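Local coordinates for mandelate racemase / muconate lactonizing enzyme family protein (Agrobacterium tumefaciens, PDB 4DXK), which probably acts as a lyase or isomerase of the enolase superfamily, within the mandelate racemase subgroup, although its exact reaction is uncertain, at residues A[47-50]-A[51-55]; A[99-103]-A[104-108]; A[330-333]-A[334-338]; A[89-92]-A[93-96]. One frame throughout, in Å; residues are numbered along the deposited sequence.

Interaction 1: A[47-50]-A[51-55]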
ATOM      1  N   GLU A  47     -14.647  16.147 -40.966  1.00 10.44           N
ATOM      2  CA  GLU A  47     -15.246  14.809 -40.983  1.00 11.50           C
ATOM      3  C   GLU A  47     -16.102  14.555 -39.741  1.00 10.33           C
ATOM      4  O   GLU A  47     -17.179  13.957 -39.833  1.00 11.71           O
ATOM      5  CB  GLU A  47     -14.161  13.718 -41.101  1.00 12.40           C
ATOM      6  CG  GLU A  47     -14.712  12.273 -41.190  1.00 14.39           C
ATOM      7  CD  GLU A  47     -13.631  11.185 -41.318  1.00 12.43           C
ATOM      8  OE1 GLU A  47     -12.562  11.322 -40.692  1.00 13.11           O
ATOM      9  OE2 GLU A  47     -13.857  10.179 -42.030  1.00 14.22           O
ATOM     10  N   TYR A  48     -15.623  15.012 -38.588  1.00 10.38           N
ATOM     11  CA  TYR A  48     -16.188  14.633 -37.291  1.00  9.34           C
ATOM     12  C   TYR A  48     -16.844  15.795 -36.541  1.00  9.46           C
ATOM     13  O   TYR A  48     -17.981  15.677 -36.079  1.00 10.98           O
ATOM     14  CB  TYR A  48     -15.097  14.007 -36.413  1.00 10.33           C
ATOM     15  CG  TYR A  48     -15.638  13.311 -35.185  1.00 10.82           C
ATOM     16  CD1 TYR A  48     -15.836  13.992 -33.986  1.00 11.01           C
ATOM     17  CD2 TYR A  48     -15.965  11.963 -35.233  1.00 13.11           C
ATOM     18  CE1 TYR A  48     -16.343  13.349 -32.873  1.00 11.66           C
ATOM     19  CE2 TYR A  48     -16.469  11.308 -34.129  1.00 14.04           C
ATOM     20  CZ  TYR A  48     -16.652  12.003 -32.953  1.00 13.95           C
ATOM     21  OH  TYR A  48     -17.161  11.330 -31.865  1.00 15.54           O
ATOM     22  N   ILE A  49     -16.135  16.911 -36.402  1.00  8.37           N
ATOM     23  CA  ILE A  49     -16.678  18.020 -35.623  1.00  9.55           C
ATOM     24  C   ILE A  49     -17.852  18.691 -36.343  1.00  8.43           C
ATOM     25  O   ILE A  49     -18.920  18.875 -35.750  1.00 10.09           O
ATOM     26  CB  ILE A  49     -15.614  19.074 -35.238  1.00  7.99           C
ATOM     27  CG1 ILE A  49     -14.488  18.429 -34.429  1.00  9.51           C
ATOM     28  CG2 ILE A  49     -16.256  20.203 -34.443  1.00 10.13           C
ATOM     29  CD1 ILE A  49     -13.467  19.417 -33.899  1.00  9.86           C
ATOM     30  N   ALA A  50     -17.664  19.038 -37.611  1.00  8.98           N
ATOM     31  CA  ALA A  50     -18.684  19.776 -38.356  1.00 10.48           C
ATOM     32  C   ALA A  50     -20.102  19.178 -38.295  1.00 10.92           C
ATOM     33  O   ALA A  50     -21.039  19.892 -37.942  1.00 11.32           O
ATOM     34  CB  ALA A  50     -18.241  19.996 -39.793  1.00 12.45           C
ATOM     35  N   PRO A  51     -20.269  17.877 -38.605  1.00 10.65           N
ATOM     36  CA  PRO A  51     -21.650  17.372 -38.560  1.00 11.69           C
ATOM     37  C   PRO A  51     -22.250  17.386 -37.155  1.00 11.68           C
ATOM     38  O   PRO A  51     -23.479  17.370 -37.026  1.00 14.23           O
ATOM     39  CB  PRO A  51     -21.528  15.936 -39.089  1.00 14.96           C
ATOM     40  CG  PRO A  51     -20.096  15.572 -38.906  1.00 19.36           C
ATOM     41  CD  PRO A  51     -19.326  16.850 -39.086  1.00 12.98           C
ATOM     42  N   ARG A  52     -21.412  17.424 -36.121  1.00 10.54           N
ATOM     43  CA  ARG A  52     -21.899  17.434 -34.751  1.00 11.38           C
ATOM     44  C   ARG A  52     -22.172  18.825 -34.193  1.00 13.71           C
ATOM     45  O   ARG A  52     -22.856  18.957 -33.176  1.00 15.93           O
ATOM     46  CB  ARG A  52     -20.915  16.712 -33.836  1.00 12.95           C
ATOM     47  CG  ARG A  52     -20.930  15.220 -34.048  1.00 12.39           C
ATOM     48  CD  ARG A  52     -19.783  14.524 -33.340  1.00 13.82           C
ATOM     49  NE  ARG A  52     -19.905  13.074 -33.459  1.00 16.62           N
ATOM     50  CZ  ARG A  52     -19.620  12.386 -34.557  1.00 17.35           C
ATOM     51  NH1 ARG A  52     -19.176  13.003 -35.644  1.00 18.60           N
ATOM     52  NH2 ARG A  52     -19.772  11.065 -34.572  1.00 22.30           N
ATOM     53  N   VAL A  53     -21.637  19.868 -34.824  1.00 10.46           N
ATOM     54  CA  VAL A  53     -21.748  21.196 -34.216  1.00 10.29           C
ATOM     55  C   VAL A  53     -22.463  22.258 -35.054  1.00 11.20           C
ATOM     56  O   VAL A  53     -22.894  23.266 -34.502  1.00 12.07           O
ATOM     57  CB  VAL A  53     -20.383  21.747 -33.746  1.00 11.17           C
ATOM     58  CG1 VAL A  53     -19.678  20.735 -32.855  1.00 10.79           C
ATOM     59  CG2 VAL A  53     -19.514  22.138 -34.936  1.00 11.10           C
ATOM     60  N   ILE A  54     -22.578  22.072 -36.364  1.00 11.49           N
ATOM     61  CA  ILE A  54     -23.343  23.029 -37.159  1.00 12.32           C
ATOM     62  C   ILE A  54     -24.777  23.038 -36.646  1.00 12.76           C
ATOM     63  O   ILE A  54     -25.396  21.977 -36.496  1.00 13.14           O
ATOM     64  CB  ILE A  54     -23.343  22.689 -38.665  1.00 14.14           C
ATOM     65  CG1 ILE A  54     -21.921  22.703 -39.223  1.00 22.23           C
ATOM     66  CG2 ILE A  54     -24.248  23.655 -39.444  1.00 16.73           C
ATOM     67  CD1 ILE A  54     -21.255  24.048 -39.154  1.00 19.60           C
ATOM     68  N   GLY A  55     -25.291  24.232 -36.364  1.00 10.85           N
ATOM     69  CA  GLY A  55     -26.640  24.378 -35.847  1.00 11.84           C
ATOM     70  C   GLY A  55     -26.708  24.431 -34.329  1.00 11.70           C
ATOM     71  O   GLY A  55     -27.767  24.726 -33.773  1.00 14.13           O
TER
HETATM   72  O   HOH W   1     -18.381  11.865 -38.227  1.00 28.66           O

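Interaction 2: A[99-103]-A[104-108]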
ATOM      1  N   THR A  99     -19.974  38.565 -24.681  1.00 11.15           N
ATOM      2  CA  THR A  99     -20.140  39.211 -23.381  1.00 10.39           C
ATOM      3  C   THR A  99     -19.291  40.460 -23.222  1.00 10.53           C
ATOM      4  O   THR A  99     -19.328  41.096 -22.166  1.00 11.28           O
ATOM      5  CB  THR A  99     -19.784  38.259 -22.226  1.00 11.92           C
ATOM      6  OG1 THR A  99     -18.433  37.787 -22.373  1.00 10.51           O
ATOM      7  CG2 THR A  99     -20.744  37.076 -22.193  1.00 13.42           C
ATOM      8  N   ASN A 100     -18.523  40.799 -24.256  1.00 10.37           N
ATOM      9  CA  ASN A 100     -17.562  41.897 -24.189  1.00 10.60           C
ATOM     10  C   ASN A 100     -16.570  41.737 -23.034  1.00 10.76           C
ATOM     11  O   ASN A 100     -16.229  42.712 -22.355  1.00 12.93           O
ATOM     12  CB  ASN A 100     -18.271  43.252 -24.128  1.00 13.39           C
ATOM     13  CG  ASN A 100     -17.355  44.397 -24.483  1.00 16.72           C
ATOM     14  OD1 ASN A 100     -16.429  44.240 -25.271  1.00 18.42           O
ATOM     15  ND2 ASN A 100     -17.604  45.559 -23.893  1.00 22.52           N
ATOM     16  N   GLN A 101     -16.099  40.508 -22.823  1.00  9.39           N
ATOM     17  CA  GLN A 101     -15.157  40.212 -21.745  1.00  9.98           C
ATOM     18  C   GLN A 101     -13.943  39.466 -22.262  1.00  8.88           C
ATOM     19  O   GLN A 101     -14.066  38.584 -23.116  1.00  9.53           O
ATOM     20  CB  GLN A 101     -15.826  39.351 -20.669  1.00 11.92           C
ATOM     21  CG  GLN A 101     -16.920  40.080 -19.904  1.00 13.31           C
ATOM     22  CD  GLN A 101     -16.388  41.232 -19.071  1.00 13.08           C
ATOM     23  OE1 GLN A 101     -15.230  41.250 -18.669  1.00 14.66           O
ATOM     24  NE2 GLN A 101     -17.243  42.225 -18.823  1.00 17.45           N
ATOM     25  N   PRO A 102     -12.758  39.798 -21.744  1.00  8.27           N
ATOM     26  CA  PRO A 102     -11.601  38.946 -22.047  1.00  8.46           C
ATOM     27  C   PRO A 102     -11.788  37.527 -21.524  1.00  8.12           C
ATOM     28  O   PRO A 102     -12.469  37.323 -20.511  1.00  8.54           O
ATOM     29  CB  PRO A 102     -10.461  39.620 -21.271  1.00  9.39           C
ATOM     30  CG  PRO A 102     -10.940  41.041 -21.030  1.00 11.10           C
ATOM     31  CD  PRO A 102     -12.421  40.888 -20.815  1.00 10.04           C
ATOM     32  N   ILE A 103     -11.179  36.556 -22.188  1.00  7.86           N
ATOM     33  CA  ILE A 103     -11.243  35.178 -21.701  1.00  8.39           C
ATOM     34  C   ILE A 103     -10.823  35.042 -20.229  1.00  8.46           C
ATOM     35  O   ILE A 103     -11.475  34.324 -19.471  1.00  8.60           O
ATOM     36  CB  ILE A 103     -10.475  34.204 -22.622  1.00  7.71           C
ATOM     37  CG1 ILE A 103     -11.244  34.019 -23.936  1.00  8.94           C
ATOM     38  CG2 ILE A 103     -10.241  32.854 -21.946  1.00  8.27           C
ATOM     39  CD1 ILE A 103     -10.439  33.357 -25.033  1.00  9.03           C
ATOM     40  N   ALA A 104      -9.771  35.744 -19.810  1.00  7.62           N
ATOM     41  CA  ALA A 104      -9.321  35.619 -18.425  1.00  7.93           C
ATOM     42  C   ALA A 104     -10.441  35.968 -17.448  1.00  7.99           C
ATOM     43  O   ALA A 104     -10.554  35.370 -16.384  1.00  8.97           O
ATOM     44  CB  ALA A 104      -8.103  36.485 -18.168  1.00  9.55           C
ATOM     45  N   GLN A 105     -11.272  36.940 -17.805  1.00  8.45           N
ATOM     46  CA  GLN A 105     -12.405  37.287 -16.959  1.00  8.10           C
ATOM     47  C   GLN A 105     -13.414  36.145 -16.894  1.00  8.82           C
ATOM     48  O   GLN A 105     -13.885  35.776 -15.816  1.00  9.21           O
ATOM     49  CB  GLN A 105     -13.093  38.565 -17.438  1.00  9.61           C
ATOM     50  CG  GLN A 105     -14.292  38.922 -16.564  1.00 10.11           C
ATOM     51  CD  GLN A 105     -13.889  39.147 -15.116  1.00  9.06           C
ATOM     52  OE1 GLN A 105     -13.047  39.988 -14.834  1.00 10.99           O
ATOM     53  NE2 GLN A 105     -14.474  38.386 -14.204  1.00  9.96           N
ATOM     54  N   LEU A 106     -13.743  35.572 -18.043  1.00  8.61           N
ATOM     55  CA  LEU A 106     -14.725  34.504 -18.096  1.00  8.09           C
ATOM     56  C   LEU A 106     -14.254  33.259 -17.358  1.00  9.23           C
ATOM     57  O   LEU A 106     -15.078  32.470 -16.914  1.00 11.06           O
ATOM     58  CB  LEU A 106     -15.092  34.181 -19.547  1.00  9.68           C
ATOM     59  CG  LEU A 106     -15.782  35.318 -20.303  1.00  9.66           C
ATOM     60  CD1 LEU A 106     -16.120  34.842 -21.701  1.00 12.80           C
ATOM     61  CD2 LEU A 106     -17.030  35.801 -19.567  1.00 13.72           C
ATOM     62  N   LEU A 107     -12.942  33.074 -17.226  1.00  7.91           N
ATOM     63  CA  LEU A 107     -12.408  31.958 -16.452  1.00  8.85           C
ATOM     64  C   LEU A 107     -12.572  32.127 -14.937  1.00  8.84           C
ATOM     65  O   LEU A 107     -12.419  31.153 -14.193  1.00  9.69           O
ATOM     66  CB  LEU A 107     -10.932  31.716 -16.790  1.00  9.56           C
ATOM     67  CG  LEU A 107     -10.643  31.289 -18.226  1.00  8.24           C
ATOM     68  CD1 LEU A 107      -9.146  31.294 -18.477  1.00  9.18           C
ATOM     69  CD2 LEU A 107     -11.245  29.932 -18.538  1.00 10.24           C
ATOM     70  N   GLY A 108     -12.870  33.339 -14.479  1.00  8.95           N
ATOM     71  CA  GLY A 108     -12.967  33.636 -13.055  1.00  9.37           C
ATOM     72  C   GLY A 108     -12.228  34.885 -12.615  1.00  8.92           C
ATOM     73  O   GLY A 108     -12.145  35.181 -11.411  1.00 10.82           O
TER

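Interaction 3: A[330-333]-A[334-338]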
ATOM      1  N   THR A 330      -1.959  32.648 -22.099  1.00  8.53           N
ATOM      2  CA  THR A 330      -1.736  33.798 -21.238  1.00  8.44           C
ATOM      3  C   THR A 330      -3.013  34.171 -20.482  1.00  7.93           C
ATOM      4  O   THR A 330      -2.954  34.469 -19.292  1.00  7.95           O
ATOM      5  CB  THR A 330      -1.140  34.980 -22.021  1.00  9.29           C
ATOM      6  OG1 THR A 330       0.079  34.561 -22.652  1.00  9.76           O
ATOM      7  CG2 THR A 330      -0.820  36.135 -21.092  1.00 10.00           C
ATOM      8  N   HIS A 331      -4.172  34.117 -21.145  1.00  7.83           N
ATOM      9  CA  HIS A 331      -5.442  34.326 -20.430  1.00  8.47           C
ATOM     10  C   HIS A 331      -5.583  33.336 -19.268  1.00  7.59           C
ATOM     11  O   HIS A 331      -5.935  33.709 -18.148  1.00  8.02           O
ATOM     12  CB  HIS A 331      -6.656  34.174 -21.357  1.00  8.48           C
ATOM     13  CG  HIS A 331      -6.890  35.345 -22.257  1.00  8.07           C
ATOM     14  ND1 HIS A 331      -7.629  36.445 -21.875  1.00  9.09           N
ATOM     15  CD2 HIS A 331      -6.484  35.583 -23.526  1.00  7.89           C
ATOM     16  CE1 HIS A 331      -7.664  37.312 -22.871  1.00  8.93           C
ATOM     17  NE2 HIS A 331      -6.979  36.812 -23.886  1.00  8.59           N
ATOM     18  N   LEU A 332      -5.322  32.062 -19.531  1.00  8.01           N
ATOM     19  CA  LEU A 332      -5.376  31.054 -18.474  1.00  7.64           C
ATOM     20  C   LEU A 332      -4.395  31.350 -17.342  1.00  7.30           C
ATOM     21  O   LEU A 332      -4.743  31.247 -16.161  1.00  8.58           O
ATOM     22  CB  LEU A 332      -5.111  29.675 -19.057  1.00  9.20           C
ATOM     23  CG  LEU A 332      -5.039  28.521 -18.051  1.00  9.08           C
ATOM     24  CD1 LEU A 332      -6.349  28.335 -17.293  1.00 11.79           C
ATOM     25  CD2 LEU A 332      -4.630  27.233 -18.757  1.00 11.07           C
ATOM     26  N   SER A 333      -3.191  31.765 -17.705  1.00  7.79           N
ATOM     27  CA  SER A 333      -2.158  32.077 -16.728  1.00  8.73           C
ATOM     28  C   SER A 333      -2.452  33.325 -15.905  1.00  8.80           C
ATOM     29  O   SER A 333      -1.942  33.447 -14.802  1.00  9.64           O
ATOM     30  CB  SER A 333      -0.806  32.214 -17.421  1.00  8.89           C
ATOM     31  OG  SER A 333      -0.360  30.951 -17.875  1.00  9.50           O
ATOM     32  N   LEU A 334      -3.242  34.260 -16.432  1.00  7.91           N
ATOM     33  CA  LEU A 334      -3.618  35.427 -15.641  1.00  8.54           C
ATOM     34  C   LEU A 334      -4.756  35.095 -14.685  1.00  7.65           C
ATOM     35  O   LEU A 334      -4.904  35.727 -13.641  1.00  9.03           O
ATOM     36  CB  LEU A 334      -4.002  36.612 -16.534  1.00  8.92           C
ATOM     37  CG  LEU A 334      -2.880  37.118 -17.443  1.00  9.30           C
ATOM     38  CD1 LEU A 334      -3.329  38.394 -18.130  1.00 11.34           C
ATOM     39  CD2 LEU A 334      -1.575  37.355 -16.717  1.00 10.93           C
ATOM     40  N   ASN A 335      -5.569  34.105 -15.032  1.00  8.20           N
ATOM     41  CA  ASN A 335      -6.658  33.698 -14.160  1.00  8.47           C
ATOM     42  C   ASN A 335      -6.258  32.696 -13.073  1.00  7.45           C
ATOM     43  O   ASN A 335      -6.583  32.872 -11.906  1.00  7.87           O
ATOM     44  CB  ASN A 335      -7.820  33.101 -14.954  1.00  9.35           C
ATOM     45  CG  ASN A 335      -8.773  32.361 -14.065  1.00  9.70           C
ATOM     46  OD1 ASN A 335      -8.745  31.119 -14.003  1.00 10.89           O
ATOM     47  ND2 ASN A 335      -9.567  33.099 -13.310  1.00  9.96           N
ATOM     48  N   ALA A 336      -5.587  31.616 -13.458  1.00  8.28           N
ATOM     49  CA  ALA A 336      -5.384  30.506 -12.532  1.00  7.98           C
ATOM     50  C   ALA A 336      -4.485  30.936 -11.385  1.00  7.87           C
ATOM     51  O   ALA A 336      -3.351  31.323 -11.616  1.00  8.56           O
ATOM     52  CB  ALA A 336      -4.784  29.321 -13.252  1.00  9.92           C
ATOM     53  N   PRO A 337      -4.973  30.863 -10.135  1.00  8.44           N
ATOM     54  CA  PRO A 337      -4.115  31.327  -9.041  1.00  9.59           C
ATOM     55  C   PRO A 337      -2.785  30.588  -8.950  1.00  8.76           C
ATOM     56  O   PRO A 337      -1.787  31.175  -8.531  1.00  9.57           O
ATOM     57  CB  PRO A 337      -4.981  31.091  -7.795  1.00 11.46           C
ATOM     58  CG  PRO A 337      -6.376  31.290  -8.314  1.00 11.60           C
ATOM     59  CD  PRO A 337      -6.357  30.629  -9.682  1.00  9.56           C
ATOM     60  N   ASN A 338      -2.747  29.334  -9.386  1.00  8.74           N
ATOM     61  CA  ASN A 338      -1.523  28.538  -9.322  1.00  8.45           C
ATOM     62  C   ASN A 338      -0.707  28.546 -10.612  1.00  7.70           C
ATOM     63  O   ASN A 338       0.187  27.723 -10.760  1.00  8.95           O
ATOM     64  CB  ASN A 338      -1.821  27.091  -8.904  1.00  8.69           C
ATOM     65  CG  ASN A 338      -2.656  26.354  -9.920  1.00  8.91           C
ATOM     66  OD1 ASN A 338      -3.483  26.962 -10.604  1.00  9.46           O
ATOM     67  ND2 ASN A 338      -2.460  25.041 -10.026  1.00  8.73           N
TER

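Interaction 4: A[89-92]-A[93-96]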
ATOM      1  N   ILE A  89     -11.107  26.414 -27.989  1.00  6.91           N
ATOM      2  CA  ILE A  89     -10.528  27.748 -27.871  1.00  7.73           C
ATOM      3  C   ILE A  89     -11.411  28.765 -28.617  1.00  7.27           C
ATOM      4  O   ILE A  89     -11.706  29.855 -28.115  1.00  7.36           O
ATOM      5  CB  ILE A  89      -9.055  27.782 -28.362  1.00  8.21           C
ATOM      6  CG1 ILE A  89      -8.178  26.915 -27.454  1.00  8.67           C
ATOM      7  CG2 ILE A  89      -8.533  29.215 -28.395  1.00  9.42           C
ATOM      8  CD1 ILE A  89      -6.818  26.578 -28.048  1.00 10.21           C
ATOM      9  N   ALA A  90     -11.854  28.394 -29.816  1.00  7.22           N
ATOM     10  CA  ALA A  90     -12.722  29.267 -30.602  1.00  7.32           C
ATOM     11  C   ALA A  90     -14.038  29.554 -29.871  1.00  7.75           C
ATOM     12  O   ALA A  90     -14.555  30.672 -29.939  1.00  7.98           O
ATOM     13  CB  ALA A  90     -12.993  28.654 -31.959  1.00  8.39           C
ATOM     14  N   LEU A  91     -14.577  28.565 -29.160  1.00  8.33           N
ATOM     15  CA  LEU A  91     -15.795  28.804 -28.384  1.00  8.35           C
ATOM     16  C   LEU A  91     -15.574  29.818 -27.272  1.00  7.39           C
ATOM     17  O   LEU A  91     -16.421  30.673 -27.026  1.00  8.06           O
ATOM     18  CB  LEU A  91     -16.365  27.516 -27.786  1.00  8.22           C
ATOM     19  CG  LEU A  91     -16.801  26.432 -28.768  1.00  7.74           C
ATOM     20  CD1 LEU A  91     -17.391  25.266 -27.988  1.00 11.08           C
ATOM     21  CD2 LEU A  91     -17.786  26.972 -29.801  1.00 10.11           C
ATOM     22  N   TRP A  92     -14.430  29.733 -26.597  1.00  7.96           N
ATOM     23  CA  TRP A  92     -14.135  30.713 -25.557  1.00  7.34           C
ATOM     24  C   TRP A  92     -13.998  32.129 -26.141  1.00  7.45           C
ATOM     25  O   TRP A  92     -14.416  33.109 -25.525  1.00  7.96           O
ATOM     26  CB  TRP A  92     -12.900  30.280 -24.751  1.00  7.19           C
ATOM     27  CG  TRP A  92     -13.233  29.217 -23.753  1.00  6.75           C
ATOM     28  CD1 TRP A  92     -13.103  27.868 -23.910  1.00  7.59           C
ATOM     29  CD2 TRP A  92     -13.810  29.423 -22.466  1.00  7.27           C
ATOM     30  NE1 TRP A  92     -13.547  27.222 -22.783  1.00  8.65           N
ATOM     31  CE2 TRP A  92     -13.997  28.155 -21.886  1.00  8.11           C
ATOM     32  CE3 TRP A  92     -14.198  30.560 -21.747  1.00  9.44           C
ATOM     33  CZ2 TRP A  92     -14.551  27.993 -20.619  1.00  9.18           C
ATOM     34  CZ3 TRP A  92     -14.747  30.396 -20.491  1.00 10.69           C
ATOM     35  CH2 TRP A  92     -14.914  29.121 -19.935  1.00 10.95           C
ATOM     36  N   ASP A  93     -13.413  32.228 -27.331  1.00  7.81           N
ATOM     37  CA  ASP A  93     -13.318  33.502 -28.046  1.00  7.65           C
ATOM     38  C   ASP A  93     -14.722  34.049 -28.359  1.00  8.64           C
ATOM     39  O   ASP A  93     -14.993  35.219 -28.101  1.00  8.69           O
ATOM     40  CB  ASP A  93     -12.498  33.284 -29.319  1.00  8.65           C
ATOM     41  CG  ASP A  93     -12.064  34.574 -29.991  1.00  8.74           C
ATOM     42  OD1 ASP A  93     -11.775  35.587 -29.304  1.00  9.61           O
ATOM     43  OD2 ASP A  93     -12.002  34.542 -31.241  1.00  9.43           O
ATOM     44  N   ILE A  94     -15.618  33.205 -28.874  1.00  7.98           N
ATOM     45  CA  ILE A  94     -17.005  33.622 -29.110  1.00  8.60           C
ATOM     46  C   ILE A  94     -17.676  34.097 -27.820  1.00  7.63           C
ATOM     47  O   ILE A  94     -18.329  35.132 -27.807  1.00  9.00           O
ATOM     48  CB  ILE A  94     -17.837  32.474 -29.726  1.00  8.60           C
ATOM     49  CG1 ILE A  94     -17.442  32.260 -31.184  1.00  9.50           C
ATOM     50  CG2 ILE A  94     -19.337  32.739 -29.617  1.00 10.46           C
ATOM     51  CD1 ILE A  94     -17.882  30.932 -31.740  1.00  9.57           C
ATOM     52  N   PHE A  95     -17.521  33.333 -26.741  1.00  7.94           N
ATOM     53  CA  PHE A  95     -18.153  33.653 -25.465  1.00  8.53           C
ATOM     54  C   PHE A  95     -17.650  35.023 -24.978  1.00  7.58           C
ATOM     55  O   PHE A  95     -18.442  35.865 -24.542  1.00  9.24           O
ATOM     56  CB  PHE A  95     -17.827  32.509 -24.491  1.00  8.77           C
ATOM     57  CG  PHE A  95     -18.491  32.591 -23.126  1.00  9.15           C
ATOM     58  CD1 PHE A  95     -19.581  33.404 -22.871  1.00 10.87           C
ATOM     59  CD2 PHE A  95     -17.997  31.798 -22.096  1.00  9.66           C
ATOM     60  CE1 PHE A  95     -20.154  33.433 -21.597  1.00 11.05           C
ATOM     61  CE2 PHE A  95     -18.563  31.831 -20.830  1.00 11.60           C
ATOM     62  CZ  PHE A  95     -19.642  32.641 -20.590  1.00 10.73           C
ATOM     63  N   GLY A  96     -16.351  35.275 -25.102  1.00  7.86           N
ATOM     64  CA  GLY A  96     -15.800  36.572 -24.742  1.00  9.41           C
ATOM     65  C   GLY A  96     -16.355  37.709 -25.583  1.00  8.53           C
ATOM     66  O   GLY A  96     -16.752  38.760 -25.069  1.00  9.18           O
TER

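Interaction 1: A[47-50]-A[51-55]
Residues 47-53 end helix 38-53, and Ile-54 is the first to leave it; the helix kinks where Pro-51 has no N-H to give the turn before. Arg-52 N then bonds Ile-49 O at 2.9 Å, and Ala-50 O receives both Val-53 N and Ile-54 N. The bond from Ile-54 N to Ala-50 O, 3.1 Å long, is the straighter of that pair and lies in the carbonyl plane, while Val-53 N comes from above it.

The main side-chain contact is Arg-52 laid over Tyr-48. Arg-52 runs extended from CG to NE, then turns at chi4 (76°), so that its guanidinium rests flat on one face of the ring. The planes are 7° apart and CZ of Arg-52 stands 3.5 Å from the centroid of the Tyr-48 ring, a stacked cation-pi pair. NH1 of Arg-52 also donates to Tyr-48 O at 3.0 Å, and to a water that is itself bonded to Glu-47 O. Both acceptors lie at the guanidinium edge, so stack and bonds together fix the rotation of the group. On the buried side, Ile-49 CG2 touches Val-53 CG1 at 3.8 Å.

Ile-49 and Val-53 pack on Leu-6 of strand 3-11 and Phe-87 of helix 79-99, with helix 61-68 alongside; Glu-47 bonds Thr-40 of the second subunit, and Gly-55 joins Ile-3 through the backbone.

Interaction 2: A[99-103]-A[104-108]
Pro-102 and Ile-103 open the short helix 103-106: Pro-102, at the N-cap position, accepts Leu-106 N on its O at 3.3 Å and, weakly, Gln-105 N, while Ile-103 O takes Leu-107 N at 3.0 Å. Schellman motifs lie at both ends of this stretch, at Asn-100 where helix 79-99 stops and at Gly-108, which at positive phi (132°) turns the chain out of the helix, its N returning to Gln-105 O.

Leu-106 is the side chain that reaches back. Its CG stands beside the backbone N (chi1 -64°), and its CD2 methyl meets Gln-101 CB at 3.9 Å and Thr-99 OG1 at 3.7 Å. That hydroxyl is already bonded to Phe-95 O and presents only van der Waals contact to the leucine. Gln-101 and Gln-105 run side by side in the same direction, but their amides are turned almost at right angles, 89° between planes. OE1 of Gln-101 rests 3.3 Å from Gln-105 CG, against the methylene stem. On another side of the turn, Ile-103 CG2 meets Leu-107 CD1 at 4.0 Å.

The two glutamines therefore share packing without pairing their amides, and the polar end of Gln-105 is spent elsewhere: its NE2 bonds Leu-59 O of the third subunit. Apolar contacts and main-chain bonds shape the turn, leaving the amide of Gln-105 to bond across the subunit interface.

Interaction 3: A[330-333]-A[334-338]
Leu-334 closes tightly on Thr-330 in the final turn of helix 323-335. Its N donates to Thr-330 O at 2.9 Å, and its CG, set beside the backbone N by chi1 of -62°, sits 3.2 Å from that same Thr-330 O; both leucine methyls are farther from the carbonyl than CG is. The next bonds are uneven. Asn-335 N reaches His-331 O at 3.2 Å, with a weak second branch to Leu-332 O, whereas Ala-336 N meets Leu-332 O at 2.9 Å in a bond that is nearly linear (171°).

The side-chain layer is looser. Thr-330 CG2 and Leu-334 CG are 4.3 Å apart, and Leu-332 CD1 lies 4.4 Å from Ala-336 CB, so these pairs barely meet; Leu-332 also packs on Pro-317, and Leu-334 on Phe-110. Past Ala-336, which leaves helical angles, Pro-337 and Asn-338 make no contact with 330-333, and Pro-337 is partly exposed.

The buried polar ends are satisfied by partners beyond this turn: His-331 bonds Leu-376 O through NE2, Ser-333 OG bonds Gln-342 OE1, and Asn-335 ND2 reaches Gly-109 O and Asp-62 of the third subunit. Arg-112 gathers the carbonyls where the helix runs out: NH1 bonds Ser-333 O in the last turn and Ala-336 O just beyond it, and NH2 bonds Pro-337 O. Its positive charge probably also suits the partial negative charge gathered at the C-terminal end of helix 323-335.

Interaction 4: A[89-92]-A[93-96]
Trp-92 and Phe-95 stand on a regular stretch of helix 79-99, where Asp-93, Ile-94, Phe-95 and Gly-96 donate from N to the carbonyls of Ile-89, Ala-90, Leu-91 and Trp-92 in turn. The last of these, Gly-96 N to Trp-92 O, measures 2.9 Å.

The two aromatic residues start from different first torsions. The indole of Trp-92 has CG beside the backbone N (chi1 -78°), whereas Phe-95 places CG opposite its N (chi1 -175°), and the side chains end up side by side, pointing the same way. Their six-membered rings are inclined at 45° with centroids 5.8 Å apart, an oblique pairing. Trp-92 CZ3 comes to the edge of the phenyl, close to its plane, and touches Phe-95 CD2 at 3.9 Å. Elsewhere on the helix Ile-94 lays CG1 back along the preceding turn, 3.5 Å from Ala-90 O, and its CD1 just meets Leu-91 CD2 at 4.4 Å. Asp-93 leads its carboxylate away from the helix; OD1 accepts from Leu-376 N and OD2 from Leu-31 N, so this buried acid is held by main-chain donors.

Around this turn, Trp-92 and Phe-95 pack on Ile-61 of helix 61-68 and Leu-106 of helix 103-106, and Trp-92 NE1 bonds Ser-299 OG on helix 297-310 of the barrel. Ala-90 and Ile-94 lie instead on Val-22 of strand 17-24, in the sheet of the N-terminal domain.

Interactions 1, 2 and 4 belong to the N-terminal domain, interaction 3 to the barrel domain that follows. Interactions 2, 3 and 4 are buried, and interaction 2 touches both of the others: Gln-101 N approaches Gly-96 O at 2.9 Å, a probable hydrogen bond, and Ala-104 N bonds His-331 ND1 at 3.1 Å, tying the domains together. Interaction 1 is only partly buried, and it alone has a cation-pi stack, with a water linking the arginine to the backbone. Interaction 4 is mid-helix and aromatic; interactions 1 and 3 end helices, one using its own arginine, the other an arginine from outside. Interactions 2, 3 and 4 all meet the third subunit, interactions 2 and 3 through hydrogen bonds, interaction 4 by packing of Phe-95.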